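PDB 4GL3: putative glucoamylase from Bacteroides uniformis, which probably hydrolyses glycosidic bonds in glucose-containing carbohydrate chains. Local coordinates for residues 66-71 / 139-144; 166-171 / 213-218; 191-196 / 269-274; 331-334 / 340-343. All coordinates share one frame; numbering follows the deposited sequence.

Contact 1: residues 66-71 / 139-144; sequences VGIERG and QYFTKD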
loop_
_atom_site.group_PDB
_atom_site.type_symbol
_atom_site.label_atom_id
_atom_site.label_comp_id
_atom_site.label_asym_id
_atom_site.label_seq_id
_atom_site.Cartn_x
_atom_site.Cartn_y
_atom_site.Cartn_z
ATOM N N VAL A 66 10.038 3.010 9.858
ATOM C CA VAL A 66 11.252 2.584 9.135
ATOM C C VAL A 66 12.378 3.600 9.349
ATOM O O VAL A 66 13.506 3.259 9.709
ATOM C CB VAL A 66 10.970 2.367 7.627
ATOM C CG1 VAL A 66 12.254 2.085 6.828
ATOM C CG2 VAL A 66 9.959 1.223 7.419
ATOM N N GLY A 67 12.034 4.869 9.200
ATOM C CA GLY A 67 13.003 5.970 9.367
ATOM C C GLY A 67 13.622 6.085 10.750
ATOM O O GLY A 67 14.813 6.400 10.869
ATOM N N ILE A 68 12.833 5.822 11.793
ATOM C CA ILE A 68 13.376 5.804 13.144
ATOM C C ILE A 68 14.394 4.668 13.275
ATOM O O ILE A 68 15.502 4.880 13.750
ATOM C CB ILE A 68 12.306 5.606 14.242
ATOM C CG1 ILE A 68 11.340 6.800 14.301
ATOM C CG2 ILE A 68 12.992 5.422 15.587
ATOM C CD1 ILE A 68 10.055 6.527 15.079
ATOM N N GLU A 69 13.992 3.474 12.861
ATOM C CA GLU A 69 14.840 2.284 12.954
ATOM C C GLU A 69 16.090 2.385 12.087
ATOM O O GLU A 69 17.101 1.828 12.453
ATOM C CB GLU A 69 14.028 1.026 12.598
ATOM C CG GLU A 69 13.024 0.688 13.688
ATOM C CD GLU A 69 13.693 0.333 15.010
ATOM O OE1 GLU A 69 14.612 -0.515 15.002
ATOM O OE2 GLU A 69 13.314 0.899 16.047
ATOM N N ARG A 70 16.016 3.081 10.947
ATOM C CA ARG A 70 17.184 3.295 10.088
ATOM C C ARG A 70 18.019 4.502 10.498
ATOM O O ARG A 70 19.074 4.748 9.914
ATOM C CB ARG A 70 16.781 3.434 8.619
ATOM C CG ARG A 70 16.389 2.112 7.963
ATOM C CD ARG A 70 17.603 1.259 7.644
ATOM N NE ARG A 70 17.189 -0.157 7.594
ATOM C CZ ARG A 70 18.019 -1.192 7.552
ATOM N NH1 ARG A 70 19.331 -0.994 7.502
ATOM N NH2 ARG A 70 17.541 -2.425 7.567
ATOM N N GLY A 71 17.584 5.232 11.522
ATOM C CA GLY A 71 18.325 6.381 11.987
ATOM C C GLY A 71 18.195 7.611 11.089
ATOM O O GLY A 71 18.971 8.548 11.221
ATOM N N GLN A 139 1.750 -0.812 17.953
ATOM C CA GLN A 139 2.611 -1.873 18.442
ATOM C C GLN A 139 4.064 -1.463 18.528
ATOM O O GLN A 139 4.851 -2.172 19.160
ATOM C CB GLN A 139 2.471 -3.125 17.550
ATOM C CG GLN A 139 1.044 -3.664 17.545
ATOM C CD GLN A 139 0.566 -4.096 18.926
ATOM O OE1 GLN A 139 -0.198 -3.380 19.593
ATOM N NE2 GLN A 139 1.062 -5.245 19.389
ATOM N N TYR A 140 4.438 -0.335 17.920
ATOM C CA TYR A 140 5.849 0.131 17.961
ATOM C C TYR A 140 6.116 1.142 19.078
ATOM O O TYR A 140 7.121 1.050 19.781
ATOM C CB TYR A 140 6.208 0.812 16.635
ATOM C CG TYR A 140 7.645 1.317 16.578
ATOM C CD1 TYR A 140 8.717 0.429 16.414
ATOM C CD2 TYR A 140 7.932 2.671 16.676
ATOM C CE1 TYR A 140 10.026 0.882 16.342
ATOM C CE2 TYR A 140 9.237 3.131 16.623
ATOM C CZ TYR A 140 10.272 2.228 16.445
ATOM O OH TYR A 140 11.526 2.684 16.409
ATOM N N PHE A 141 5.232 2.137 19.218
ATOM C CA PHE A 141 5.393 3.215 20.232
ATOM C C PHE A 141 4.923 2.813 21.626
ATOM O O PHE A 141 3.917 3.334 22.124
ATOM C CB PHE A 141 4.684 4.494 19.773
ATOM C CG PHE A 141 5.301 5.098 18.554
ATOM C CD1 PHE A 141 6.473 5.810 18.646
ATOM C CD2 PHE A 141 4.748 4.901 17.325
ATOM C CE1 PHE A 141 7.078 6.328 17.522
ATOM C CE2 PHE A 141 5.315 5.438 16.192
ATOM C CZ PHE A 141 6.481 6.175 16.304
ATOM N N THR A 142 5.696 1.922 22.249
ATOM C CA THR A 142 5.312 1.229 23.475
ATOM C C THR A 142 5.931 1.818 24.735
ATOM O O THR A 142 5.733 1.280 25.804
ATOM C CB THR A 142 5.733 -0.262 23.396
ATOM O OG1 THR A 142 7.131 -0.315 23.186
ATOM C CG2 THR A 142 5.096 -0.966 22.232
ATOM N N LYS A 143 6.669 2.921 24.645
ATOM C CA LYS A 143 7.300 3.524 25.827
ATOM C C LYS A 143 6.259 4.127 26.760
ATOM O O LYS A 143 5.245 4.645 26.310
ATOM C CB LYS A 143 8.266 4.637 25.421
ATOM C CG LYS A 143 9.387 4.193 24.514
ATOM C CD LYS A 143 10.497 5.215 24.538
ATOM C CE LYS A 143 11.810 4.601 24.109
ATOM N NZ LYS A 143 12.877 5.562 24.462
ATOM N N ASP A 144 6.516 4.079 28.048
ATOM C CA ASP A 144 5.650 4.722 29.012
ATOM C C ASP A 144 6.118 6.182 29.144
ATOM O O ASP A 144 6.885 6.513 30.033
ATOM C CB ASP A 144 5.750 3.984 30.366
ATOM C CG ASP A 144 4.881 4.618 31.448
ATOM O OD1 ASP A 144 3.943 5.393 31.125
ATOM O OD2 ASP A 144 5.150 4.360 32.635
#

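Contact 2: residues 166-171 / 213-218; sequences FFTQGQ and ESVYHK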
loop_
_atom_site.group_PDB
_atom_site.type_symbol
_atom_site.label_atom_id
_atom_site.label_comp_id
_atom_site.label_asym_id
_atom_site.label_seq_id
_atom_site.Cartn_x
_atom_site.Cartn_y
_atom_site.Cartn_z
ATOM N N PHE A 166 -20.887 -1.469 9.220
ATOM C CA PHE A 166 -21.805 -0.534 8.554
ATOM C C PHE A 166 -21.699 -0.649 7.023
ATOM O O PHE A 166 -22.696 -0.510 6.331
ATOM C CB PHE A 166 -21.486 0.894 9.010
ATOM C CG PHE A 166 -22.299 1.958 8.323
ATOM C CD1 PHE A 166 -23.642 2.174 8.688
ATOM C CD2 PHE A 166 -21.771 2.678 7.274
ATOM C CE1 PHE A 166 -24.378 3.152 8.062
ATOM C CE2 PHE A 166 -22.532 3.637 6.624
ATOM C CZ PHE A 166 -23.811 3.879 7.054
ATOM N N PHE A 167 -20.480 -0.897 6.514
ATOM C CA PHE A 167 -20.210 -0.904 5.101
ATOM C C PHE A 167 -20.616 -2.173 4.384
ATOM O O PHE A 167 -20.414 -2.299 3.148
ATOM C CB PHE A 167 -18.744 -0.478 4.820
ATOM C CG PHE A 167 -18.474 0.926 5.235
ATOM C CD1 PHE A 167 -18.164 1.243 6.554
ATOM C CD2 PHE A 167 -18.660 1.963 4.343
ATOM C CE1 PHE A 167 -18.013 2.572 6.943
ATOM C CE2 PHE A 167 -18.441 3.254 4.699
ATOM C CZ PHE A 167 -18.120 3.566 6.013
ATOM N N THR A 168 -21.187 -3.119 5.126
ATOM C CA THR A 168 -21.807 -4.255 4.524
ATOM C C THR A 168 -23.263 -4.012 4.038
ATOM O O THR A 168 -23.813 -4.862 3.295
ATOM C CB THR A 168 -21.839 -5.492 5.439
ATOM O OG1 THR A 168 -22.715 -5.268 6.540
ATOM C CG2 THR A 168 -20.447 -5.907 5.903
ATOM N N GLN A 169 -23.897 -2.906 4.464
ATOM C CA GLN A 169 -25.364 -2.740 4.296
ATOM C C GLN A 169 -26.160 -3.976 4.757
ATOM O O GLN A 169 -27.212 -4.253 4.239
ATOM C CB GLN A 169 -25.716 -2.495 2.808
ATOM C CG GLN A 169 -24.944 -1.326 2.160
ATOM C CD GLN A 169 -25.516 -0.909 0.810
ATOM O OE1 GLN A 169 -26.675 -0.545 0.720
ATOM N NE2 GLN A 169 -24.712 -0.988 -0.240
ATOM N N GLY A 170 -25.649 -4.731 5.725
ATOM C CA GLY A 170 -26.328 -5.932 6.199
ATOM C C GLY A 170 -26.251 -7.106 5.212
ATOM O O GLY A 170 -26.939 -8.089 5.405
ATOM N N GLN A 171 -25.407 -7.008 4.167
ATOM C CA GLN A 171 -25.243 -8.058 3.177
ATOM C C GLN A 171 -23.926 -8.836 3.435
ATOM O O GLN A 171 -23.120 -8.446 4.303
ATOM C CB GLN A 171 -25.123 -7.426 1.778
ATOM C CG GLN A 171 -26.315 -6.567 1.393
ATOM C CD GLN A 171 -26.106 -5.799 0.100
ATOM O OE1 GLN A 171 -25.254 -6.140 -0.749
ATOM N NE2 GLN A 171 -26.915 -4.755 -0.071
ATOM N N GLU A 213 -18.265 -13.848 9.224
ATOM C CA GLU A 213 -17.341 -14.619 8.387
ATOM C C GLU A 213 -17.847 -14.765 6.978
ATOM O O GLU A 213 -17.056 -14.738 6.028
ATOM C CB GLU A 213 -17.124 -16.028 8.987
ATOM C CG GLU A 213 -16.388 -15.977 10.316
ATOM C CD GLU A 213 -16.521 -17.269 11.098
ATOM O OE1 GLU A 213 -16.554 -18.345 10.432
ATOM O OE2 GLU A 213 -16.601 -17.198 12.354
ATOM N N SER A 214 -19.155 -14.933 6.844
ATOM C CA SER A 214 -19.770 -15.112 5.541
ATOM C C SER A 214 -19.562 -13.877 4.601
ATOM O O SER A 214 -19.611 -14.014 3.362
ATOM C CB SER A 214 -21.260 -15.424 5.726
ATOM O OG SER A 214 -21.877 -14.244 6.292
ATOM N N VAL A 215 -19.288 -12.706 5.175
ATOM C CA VAL A 215 -18.972 -11.506 4.412
ATOM C C VAL A 215 -17.672 -11.746 3.629
ATOM O O VAL A 215 -17.561 -11.352 2.451
ATOM C CB VAL A 215 -18.911 -10.245 5.332
ATOM C CG1 VAL A 215 -18.302 -9.003 4.660
ATOM C CG2 VAL A 215 -20.294 -9.917 5.932
ATOM N N TYR A 216 -16.698 -12.379 4.273
ATOM C CA TYR A 216 -15.444 -12.715 3.603
ATOM C C TYR A 216 -15.664 -13.836 2.563
ATOM O O TYR A 216 -15.308 -13.698 1.395
ATOM C CB TYR A 216 -14.399 -13.183 4.626
ATOM C CG TYR A 216 -13.037 -13.510 4.085
ATOM C CD1 TYR A 216 -12.267 -12.544 3.495
ATOM C CD2 TYR A 216 -12.511 -14.783 4.201
ATOM C CE1 TYR A 216 -11.011 -12.820 3.038
ATOM C CE2 TYR A 216 -11.263 -15.079 3.729
ATOM C CZ TYR A 216 -10.509 -14.092 3.148
ATOM O OH TYR A 216 -9.240 -14.381 2.672
ATOM N N HIS A 217 -16.234 -14.952 3.001
ATOM C CA HIS A 217 -16.319 -16.134 2.137
ATOM C C HIS A 217 -17.258 -15.969 0.930
ATOM O O HIS A 217 -16.947 -16.460 -0.149
ATOM C CB HIS A 217 -16.674 -17.383 2.965
ATOM C CG HIS A 217 -15.615 -17.719 3.964
ATOM N ND1 HIS A 217 -14.355 -18.154 3.587
ATOM C CD2 HIS A 217 -15.603 -17.644 5.315
ATOM C CE1 HIS A 217 -13.630 -18.360 4.674
ATOM N NE2 HIS A 217 -14.362 -18.065 5.736
ATOM N N LYS A 218 -18.370 -15.247 1.092
ATOM C CA LYS A 218 -19.297 -14.989 -0.036
ATOM C C LYS A 218 -19.055 -13.697 -0.796
ATOM O O LYS A 218 -19.340 -13.618 -1.964
ATOM C CB LYS A 218 -20.733 -14.968 0.464
ATOM C CG LYS A 218 -21.180 -16.304 0.990
ATOM C CD LYS A 218 -22.627 -16.178 1.444
ATOM C CE LYS A 218 -23.296 -17.516 1.659
ATOM N NZ LYS A 218 -23.040 -17.960 3.064
#

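Contact 3: residues 191-196 / 269-274; sequences KGHNEC and ADYEEQ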
loop_
_atom_site.group_PDB
_atom_site.type_symbol
_atom_site.label_atom_id
_atom_site.label_comp_id
_atom_site.label_asym_id
_atom_site.label_seq_id
_atom_site.Cartn_x
_atom_site.Cartn_y
_atom_site.Cartn_z
ATOM N N LYS A 191 -14.508 -6.893 -4.244
ATOM C CA LYS A 191 -14.462 -8.285 -4.685
ATOM C C LYS A 191 -12.999 -8.643 -4.940
ATOM O O LYS A 191 -12.241 -7.814 -5.418
ATOM C CB LYS A 191 -15.218 -8.462 -5.999
ATOM C CG LYS A 191 -16.676 -8.104 -5.958
ATOM C CD LYS A 191 -17.548 -8.958 -5.030
ATOM C CE LYS A 191 -17.943 -10.285 -5.596
ATOM N NZ LYS A 191 -18.773 -11.111 -4.642
ATOM N N GLY A 192 -12.603 -9.843 -4.555
ATOM C CA GLY A 192 -11.194 -10.286 -4.693
ATOM C C GLY A 192 -10.854 -10.790 -6.084
ATOM O O GLY A 192 -11.747 -11.006 -6.872
ATOM N N HIS A 193 -9.578 -11.022 -6.413
ATOM C CA HIS A 193 -8.415 -10.767 -5.549
ATOM C C HIS A 193 -7.663 -9.572 -6.129
ATOM O O HIS A 193 -7.035 -9.674 -7.184
ATOM C CB HIS A 193 -7.455 -11.963 -5.452
ATOM C CG HIS A 193 -6.296 -11.700 -4.536
ATOM N ND1 HIS A 193 -6.368 -11.898 -3.174
ATOM C CD2 HIS A 193 -5.070 -11.178 -4.779
ATOM C CE1 HIS A 193 -5.234 -11.512 -2.617
ATOM N NE2 HIS A 193 -4.419 -11.094 -3.572
ATOM N N ASN A 194 -7.788 -8.444 -5.451
ATOM C CA ASN A 194 -7.130 -7.197 -5.836
ATOM C C ASN A 194 -6.323 -6.646 -4.665
ATOM O O ASN A 194 -5.844 -7.423 -3.847
ATOM C CB ASN A 194 -8.150 -6.200 -6.409
ATOM C CG ASN A 194 -9.205 -5.776 -5.414
ATOM O OD1 ASN A 194 -9.118 -6.050 -4.230
ATOM N ND2 ASN A 194 -10.242 -5.131 -5.919
ATOM N N GLU A 195 -6.157 -5.324 -4.578
ATOM C CA GLU A 195 -5.365 -4.715 -3.516
ATOM C C GLU A 195 -6.079 -4.607 -2.188
ATOM O O GLU A 195 -5.440 -4.201 -1.221
ATOM C CB GLU A 195 -4.891 -3.295 -3.931
ATOM C CG GLU A 195 -5.995 -2.208 -3.895
ATOM C CD GLU A 195 -6.764 -2.031 -5.201
ATOM O OE1 GLU A 195 -7.060 -3.033 -5.876
ATOM O OE2 GLU A 195 -7.117 -0.871 -5.521
ATOM N N CYS A 196 -7.376 -4.948 -2.109
ATOM C CA CYS A 196 -8.171 -4.610 -0.916
ATOM C C CYS A 196 -8.329 -5.706 0.144
ATOM O O CYS A 196 -9.226 -5.626 0.958
ATOM C CB CYS A 196 -9.565 -4.240 -1.406
ATOM S SG CYS A 196 -9.608 -2.935 -2.622
ATOM N N ALA A 269 -5.961 -19.902 -0.699
ATOM C CA ALA A 269 -4.611 -19.810 -1.246
ATOM C C ALA A 269 -3.496 -19.849 -0.203
ATOM O O ALA A 269 -3.706 -19.594 1.011
ATOM C CB ALA A 269 -4.450 -18.548 -2.084
ATOM N N ASP A 270 -2.311 -20.168 -0.717
ATOM C CA ASP A 270 -1.035 -19.932 -0.033
ATOM C C ASP A 270 -0.553 -18.582 -0.523
ATOM O O ASP A 270 -0.181 -18.422 -1.692
ATOM C CB ASP A 270 -0.063 -21.052 -0.385
ATOM C CG ASP A 270 1.349 -20.813 0.117
ATOM O OD1 ASP A 270 1.741 -19.685 0.437
ATOM O OD2 ASP A 270 2.087 -21.791 0.155
ATOM N N TYR A 271 -0.590 -17.597 0.363
ATOM C CA TYR A 271 -0.372 -16.217 -0.062
ATOM C C TYR A 271 1.069 -15.930 -0.408
ATOM O O TYR A 271 1.339 -15.057 -1.229
ATOM C CB TYR A 271 -0.950 -15.214 0.927
ATOM C CG TYR A 271 -2.460 -15.252 0.821
ATOM C CD1 TYR A 271 -3.117 -14.584 -0.200
ATOM C CD2 TYR A 271 -3.226 -16.053 1.671
ATOM C CE1 TYR A 271 -4.499 -14.681 -0.361
ATOM C CE2 TYR A 271 -4.609 -16.137 1.527
ATOM C CZ TYR A 271 -5.237 -15.457 0.500
ATOM O OH TYR A 271 -6.609 -15.568 0.338
ATOM N N GLU A 272 1.996 -16.685 0.164
ATOM C CA GLU A 272 3.385 -16.546 -0.222
ATOM C C GLU A 272 3.577 -16.967 -1.694
ATOM O O GLU A 272 4.297 -16.303 -2.454
ATOM C CB GLU A 272 4.287 -17.392 0.678
ATOM C CG GLU A 272 5.770 -17.138 0.448
ATOM C CD GLU A 272 6.656 -17.829 1.499
ATOM O OE1 GLU A 272 6.136 -18.521 2.418
ATOM O OE2 GLU A 272 7.873 -17.671 1.395
ATOM N N GLU A 273 2.968 -18.082 -2.068
ATOM C CA GLU A 273 2.954 -18.533 -3.453
ATOM C C GLU A 273 2.302 -17.466 -4.354
ATOM O O GLU A 273 2.813 -17.167 -5.424
ATOM C CB GLU A 273 2.190 -19.851 -3.582
ATOM C CG GLU A 273 2.348 -20.512 -4.940
ATOM C CD GLU A 273 1.398 -21.704 -5.193
ATOM O OE1 GLU A 273 0.519 -22.037 -4.347
ATOM O OE2 GLU A 273 1.527 -22.318 -6.282
ATOM N N GLN A 274 1.188 -16.880 -3.915
ATOM C CA GLN A 274 0.490 -15.880 -4.715
ATOM C C GLN A 274 1.432 -14.711 -5.051
ATOM O O GLN A 274 1.492 -14.262 -6.221
ATOM C CB GLN A 274 -0.759 -15.335 -3.982
ATOM C CG GLN A 274 -1.481 -14.176 -4.710
ATOM C CD GLN A 274 -2.098 -14.574 -6.053
ATOM O OE1 GLN A 274 -2.295 -15.768 -6.328
ATOM N NE2 GLN A 274 -2.435 -13.572 -6.888
HETATM O O HOH W 1 -7.647 -13.386 -0.984
#

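Contact 4: residues 331-334 / 340-343; sequences SSIP and SLEA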
loop_
_atom_site.group_PDB
_atom_site.type_symbol
_atom_site.label_atom_id
_atom_site.label_comp_id
_atom_site.label_asym_id
_atom_site.label_seq_id
_atom_site.Cartn_x
_atom_site.Cartn_y
_atom_site.Cartn_z
ATOM N N SER A 331 9.126 -2.707 -4.944
ATOM C CA SER A 331 8.325 -3.077 -3.791
ATOM C C SER A 331 8.046 -4.588 -3.666
ATOM O O SER A 331 7.539 -5.046 -2.631
ATOM C CB SER A 331 7.033 -2.290 -3.764
ATOM O OG SER A 331 7.298 -0.895 -3.736
ATOM N N SER A 332 8.370 -5.326 -4.728
ATOM C CA SER A 332 8.256 -6.761 -4.782
ATOM C C SER A 332 9.542 -7.464 -4.307
ATOM O O SER A 332 9.640 -8.695 -4.416
ATOM C CB SER A 332 7.883 -7.199 -6.218
ATOM O OG SER A 332 6.478 -7.007 -6.448
ATOM N N ILE A 333 10.498 -6.682 -3.788
ATOM C CA ILE A 333 11.790 -7.175 -3.284
ATOM C C ILE A 333 11.696 -8.382 -2.320
ATOM O O ILE A 333 12.458 -9.311 -2.492
ATOM C CB ILE A 333 12.705 -6.023 -2.722
ATOM C CG1 ILE A 333 14.138 -6.537 -2.398
ATOM C CG2 ILE A 333 12.048 -5.293 -1.551
ATOM C CD1 ILE A 333 15.207 -5.436 -2.383
ATOM N N PRO A 334 10.730 -8.425 -1.373
ATOM C CA PRO A 334 10.782 -9.637 -0.559
ATOM C C PRO A 334 10.343 -10.868 -1.309
ATOM O O PRO A 334 10.581 -11.951 -0.866
ATOM C CB PRO A 334 9.826 -9.370 0.577
ATOM C CG PRO A 334 8.966 -8.227 0.136
ATOM C CD PRO A 334 9.686 -7.486 -0.933
ATOM N N SER A 340 14.578 -8.019 -8.131
ATOM C CA SER A 340 14.253 -6.657 -7.759
ATOM C C SER A 340 15.513 -5.840 -7.568
ATOM O O SER A 340 15.555 -4.697 -8.006
ATOM C CB SER A 340 13.392 -6.602 -6.507
ATOM O OG SER A 340 12.134 -7.254 -6.734
ATOM N N LEU A 341 16.538 -6.407 -6.926
ATOM C CA LEU A 341 17.815 -5.711 -6.814
ATOM C C LEU A 341 18.464 -5.412 -8.185
ATOM O O LEU A 341 19.152 -4.398 -8.343
ATOM C CB LEU A 341 18.785 -6.460 -5.865
ATOM C CG LEU A 341 18.405 -6.308 -4.384
ATOM C CD1 LEU A 341 19.015 -7.413 -3.518
ATOM C CD2 LEU A 341 18.797 -4.927 -3.878
ATOM N N GLU A 342 18.264 -6.294 -9.160
ATOM C CA GLU A 342 18.804 -6.108 -10.514
ATOM C C GLU A 342 18.139 -4.859 -11.176
ATOM O O GLU A 342 18.813 -4.011 -11.786
ATOM C CB GLU A 342 18.540 -7.371 -11.342
ATOM C CG GLU A 342 19.135 -7.402 -12.727
ATOM C CD GLU A 342 19.114 -8.803 -13.343
ATOM O OE1 GLU A 342 18.374 -9.699 -12.854
ATOM O OE2 GLU A 342 19.856 -9.021 -14.320
ATOM N N ALA A 343 16.827 -4.742 -11.016
ATOM C CA ALA A 343 16.059 -3.618 -11.563
ATOM C C ALA A 343 16.444 -2.333 -10.835
ATOM O O ALA A 343 16.636 -1.291 -11.460
ATOM C CB ALA A 343 14.552 -3.884 -11.425
#

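Contact 1: residues 66-71 / 139-144
Y140 reaches across from the end of helix 124-140 to I68 and E69 in the last turn of helix 54-69. From CB outward, its CG stands anti to the backbone N (chi1 -180°), which sends the ring out toward the other helix. The first ring atom to meet a neighbour is Y140 CD2, which lies 3.6 Å above the plane of the F141 ring and over its centre, so the two aromatic residues pack against each other before either meets the partner. Farther out the ring splits its contacts: Y140 CE2 takes the methyl I68 CD1 at 3.8 Å, while Y140 CE1 runs beside the carboxylate of E69. At the tip, Y140 OH donates a hydrogen bond of 2.6 Å to E69 OE2, which lies at the ring edge and receives it on the anti lone pair. The carboxylate plane is turned 81° from the ring. Against the same hydroxyl, I68 CG2 closes in to 3.2 Å from Y140 OH, a tight fit. I68 CD1 also lies 3.8 Å from F141 CZ and so touches both rings. A phenylalanine here would probably leave E69 OE2 without its donor and open a gap beside I68 CG2. R75 NH2 hydrogen-bonds to Y140 O, and L399 touches the tyrosine side chain. Just past I68 and E69, G71 takes a positive phi (76°) and closes helix 54-69 with a Schellman motif. The contact joins the last turn of helix 54-69 to the end region of helix 124-140, in keeping with the helical-hairpin architecture of six-hairpin glycosidases.

Contact 2: residues 166-171 / 213-218
T168 and Q171 are the residues of 166-171 that meet V215, and through them the loop between helix 146-161 and strand 177-178 is set against helix 213-220. The segment enters as a 3-10 turn, where F166 stacks on H98. At T168 the chain turns. Its methyl CG2 lies anti to the carbonyl carbon and extends to V215, so that T168 CG2 is 4.0 Å from both CG1 and CG2 of that valine, the two side chains crossing at about a right angle. The hydroxyl T168 OG1 stays behind: it bonds to the N165 carbonyl and accepts from G170 N at 3.1 Å, an ST turn. A valine here would probably leave G170 N without its acceptor and N165 O without the hydroxyl that binds it. Q169 and G170, both at positive phi, form the corner of a type I' turn, closed by Q171 N bonding to T168 O at 2.8 Å. Q171 comes last; its carbonyl O lies 3.6 Å from V215 CG2, while its side chain leads away and bonds through OE1 to Y175 OH. No hydrogen bond spans the two segments. Their union is therefore one of dispersion, a valine fork set against a methyl and a carbonyl, with the polar groups of T168 spent on shaping its own turn.

Contact 3: residues 191-196 / 269-274
H193 and Q274 bring the two backbones closest, with CA atoms 10.3 Å apart, so side chains alone span the gap between the loop 191-196, which enters H193 through a cis peptide, and the start of helix 271-288. That start carries a classical N-cap: D270 OD1 accepts from E273 N at 3.2 Å, nearly straight at 169° and from above the carboxylate plane, with a weaker bond from E272 N. The loop has its own local lock, an Asx turn in which N194 OD1 accepts from C196 N at 3.0 Å. Between these two features lies the H193 ring, carried out toward the helix with CG anti to the backbone N (chi1 -178°). H193 CE1 approaches Y271 CE1 at 4.0 Å and meets the tyrosine at its ring edge, near the plane. H193 CD2 lies 4.1 Å from Q274 NE2, whose side chain slides past the imidazole in the opposite direction, the amide and ring planes 65° apart. The polar end of Q274 is held by strand 235-239, OE1 accepting from L239 N, and L239 packs on H193 and Y271 as well. All three contacting side chains are buried, and the packing is van der Waals apart from one water link. Y271 OH also bonds to D266 OD2. A single water completes the bridge: it sits in the plane of the imidazole, 2.9 Å from H193 ND1, and donates to Y271 OH at 2.8 Å.

Contact 4: residues 331-334 / 340-343
I333 and S340 bury the most surface here, with L341 adding a smaller share. The side chain of S340 is directed from its helix toward I333. Its CB lies 3.6 Å from I333 CA and 3.9 Å from I333 CB, and the hydroxyl follows along the same main chain: S340 OG sits 3.4 Å from I333 N, but at too poor an angle for a hydrogen bond. That oxygen bonds instead to A329 O; its contact with A336 O is weak. The CA atoms of I333 and S340 are only 5.1 Å apart. This is a short connection between two helices: 331-334 leaves helix 326-331, and the chain passes within a few residues into helix 337-349. The isoleucine then clasps the next residue of that helix. With CG1 anti to the backbone N (chi1 -171°), the chain carries I333 CD1 to the branch of L341, 3.9 Å from both its CG and CD2, the two side chains crossing obliquely. M19 of helix 15-27 touches I333 and L341 alike, while Y391 of helix 378-393 packs on I333.

Contacts 2 and 3 are the pair that touch, by packing alone: Y216 OH and Y271 OH lie 3.7 Å apart with no direct hydrogen bond, each bonding instead to D266, and K191 NZ of contact 3 packs 3.7 Å from K218 O of contact 2. Their segments alternate along the chain and their centres are about 18 Å apart. Contact 4 lies about 7 Å from contact 3 at the nearest atoms, and on the opposite side of the chain's centre from contact 2. Contact 1 touches none of the others; its nearest atoms are about 11 Å from contact 4 and about 18 Å from contact 3. A Tris molecule, probably from the crystallisation liquor, is weakly hydrogen-bonded by E195 of contact 3; whether it marks a substrate pocket is uncertain.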